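Local coordinates for protein D-glyceraldehyde dehydrogenase (NADP(+)) (Thermoplasma acidophilum, PDB 5IZD) that oxidises D-glyceraldehyde to (R)-glycerate with NADP(+) and water in the non-phosphorylated Entner-Doudoroff pathway, working as a homotetramer, at residues A[107-111]-A[156-161]. Coordinates in Å, arbitrary orientation, origin at the centre of the assembly. Residues are numbered along the deposited sequence.
Sequences QIQYY and ARKLAP
Segments 107-111 and 156-161 are both helical. The two short axes run in the same N-to-C sense, tilted by 27° (signed crossing -27°), with closest approach 8.8 Å. Nearest CA-CA pairs are Q107-R157 (6.5 Å), I108-A160 (5.5 Å) and Y111-P161 (5.4 Å). A156 points its CB toward 107-111, 4.0 Å from I108 CG1. OE1 of Q107 lies 3.2 Å from CB of R157. In R157 chi1 and chi2 are t and chi3 is m; its NH2 forms a salt bridge with E441. A160, one turn after A156, is the second alanine facing 107-111. A160 CB sits 3.7 Å from Y111 CB and 4.1 Å from I108 CA. P161 lacks an amide hydrogen, and the helix kinks there. P161 CD lies over one face of the Y111 ring (chi1 m), 3.8 Å from the centroid, a CH-pi contact. I464 touches both residues. This is alanine-lined helix-helix packing in the aldehyde dehydrogenase fold, beside the probable active site, where R157 probably helps bind substrate and NADP(+) and its side chain approaches E247, the predicted proton acceptor.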
loop_
_atom_site.group_PDB
_atom_site.type_symbol
_atom_site.label_atom_id
_atom_site.label_comp_id
_atom_site.label_asym_id
_atom_site.label_seq_id
_atom_site.Cartn_x
_atom_site.Cartn_y
_atom_site.Cartn_z
ATOM N N GLN A 107 -0.488 3.017 -22.915
ATOM C CA GLN A 107 0.418 2.401 -22.001
ATOM C C GLN A 107 1.522 3.346 -21.602
ATOM O O GLN A 107 1.924 3.414 -20.443
ATOM C CB GLN A 107 1.038 1.143 -22.600
ATOM C CG GLN A 107 0.161 -0.083 -22.548
ATOM C CD GLN A 107 0.917 -1.260 -23.143
ATOM O OE1 GLN A 107 1.441 -2.102 -22.410
ATOM N NE2 GLN A 107 1.074 -1.263 -24.470
ATOM N N ILE A 108 2.068 4.033 -22.603
ATOM C CA ILE A 108 3.104 4.995 -22.327
ATOM C C ILE A 108 2.567 6.100 -21.369
ATOM O O ILE A 108 3.259 6.490 -20.422
ATOM C CB ILE A 108 3.669 5.599 -23.601
ATOM C CG1 ILE A 108 4.508 4.554 -24.354
ATOM C CG2 ILE A 108 4.553 6.780 -23.240
ATOM C CD1 ILE A 108 4.842 4.976 -25.784
ATOM N N GLN A 109 1.347 6.596 -21.603
ATOM C CA GLN A 109 0.717 7.539 -20.676
ATOM C C GLN A 109 0.628 6.971 -19.247
ATOM O O GLN A 109 1.125 7.570 -18.317
ATOM C CB GLN A 109 -0.668 7.911 -21.142
ATOM C CG GLN A 109 -1.385 8.875 -20.220
ATOM C CD GLN A 109 -0.782 10.263 -20.184
ATOM O OE1 GLN A 109 -0.122 10.682 -21.105
ATOM N NE2 GLN A 109 -1.023 10.984 -19.101
ATOM N N TYR A 110 0.064 5.786 -19.148
ATOM C CA TYR A 110 -0.202 5.145 -17.873
ATOM C C TYR A 110 1.090 4.951 -17.072
ATOM O O TYR A 110 1.121 5.308 -15.891
ATOM C CB TYR A 110 -0.886 3.816 -18.067
ATOM C CG TYR A 110 -0.992 3.019 -16.775
ATOM C CD1 TYR A 110 -2.070 3.212 -15.872
ATOM C CD2 TYR A 110 -0.019 2.052 -16.448
ATOM C CE1 TYR A 110 -2.159 2.462 -14.697
ATOM C CE2 TYR A 110 -0.082 1.353 -15.251
ATOM C CZ TYR A 110 -1.159 1.561 -14.389
ATOM O OH TYR A 110 -1.177 0.839 -13.233
ATOM N N TYR A 111 2.153 4.431 -17.705
ATOM C CA TYR A 111 3.388 4.193 -16.980
ATOM C C TYR A 111 4.079 5.483 -16.557
ATOM O O TYR A 111 4.608 5.574 -15.415
ATOM C CB TYR A 111 4.349 3.274 -17.724
ATOM C CG TYR A 111 3.888 1.839 -17.758
ATOM C CD1 TYR A 111 3.773 1.105 -16.604
ATOM C CD2 TYR A 111 3.562 1.217 -18.949
ATOM C CE1 TYR A 111 3.328 -0.183 -16.609
ATOM C CE2 TYR A 111 3.147 -0.092 -18.986
ATOM C CZ TYR A 111 3.039 -0.803 -17.804
ATOM O OH TYR A 111 2.594 -2.123 -17.777
ATOM N N ALA A 156 6.341 -0.695 -26.141
ATOM C CA ALA A 156 5.784 0.257 -25.173
ATOM C C ALA A 156 5.656 -0.346 -23.736
ATOM O O ALA A 156 5.995 0.302 -22.779
ATOM C CB ALA A 156 4.412 0.761 -25.627
ATOM N N ARG A 157 5.152 -1.565 -23.628
ATOM C CA ARG A 157 4.930 -2.212 -22.324
ATOM C C ARG A 157 6.193 -2.355 -21.473
ATOM O O ARG A 157 6.106 -2.251 -20.283
ATOM C CB ARG A 157 4.320 -3.593 -22.519
ATOM C CG ARG A 157 4.346 -4.461 -21.261
ATOM C CD ARG A 157 3.636 -5.762 -21.529
ATOM N NE ARG A 157 2.218 -5.548 -21.622
ATOM C CZ ARG A 157 1.355 -6.466 -22.052
ATOM N NH1 ARG A 157 1.763 -7.677 -22.437
ATOM N NH2 ARG A 157 0.066 -6.154 -22.092
ATOM N N LYS A 158 7.322 -2.627 -22.099
ATOM C CA LYS A 158 8.606 -2.811 -21.473
ATOM C C LYS A 158 9.437 -1.525 -21.317
ATOM O O LYS A 158 9.996 -1.289 -20.232
ATOM C CB LYS A 158 9.377 -3.871 -22.268
ATOM C CG LYS A 158 8.628 -5.197 -22.183
ATOM C CD LYS A 158 9.377 -6.353 -22.777
ATOM C CE LYS A 158 8.476 -7.556 -22.964
ATOM N NZ LYS A 158 8.068 -8.124 -21.664
ATOM N N LEU A 159 9.495 -0.677 -22.346
ATOM C CA LEU A 159 10.312 0.553 -22.280
ATOM C C LEU A 159 9.723 1.592 -21.332
ATOM O O LEU A 159 10.453 2.178 -20.564
ATOM C CB LEU A 159 10.526 1.242 -23.649
ATOM C CG LEU A 159 11.262 0.545 -24.783
ATOM C CD1 LEU A 159 11.287 1.468 -25.964
ATOM C CD2 LEU A 159 12.669 0.167 -24.449
ATOM N N ALA A 160 8.424 1.838 -21.382
ATOM C CA ALA A 160 7.866 2.905 -20.509
ATOM C C ALA A 160 8.143 2.701 -19.025
ATOM O O ALA A 160 8.713 3.607 -18.399
ATOM C CB ALA A 160 6.401 3.177 -20.771
ATOM N N PRO A 161 7.827 1.501 -18.476
ATOM C CA PRO A 161 8.057 1.386 -17.028
ATOM C C PRO A 161 9.536 1.279 -16.682
ATOM O O PRO A 161 9.947 1.726 -15.604
ATOM C CB PRO A 161 7.352 0.078 -16.639
ATOM C CG PRO A 161 7.203 -0.691 -17.923
ATOM C CD PRO A 161 7.067 0.345 -18.988
#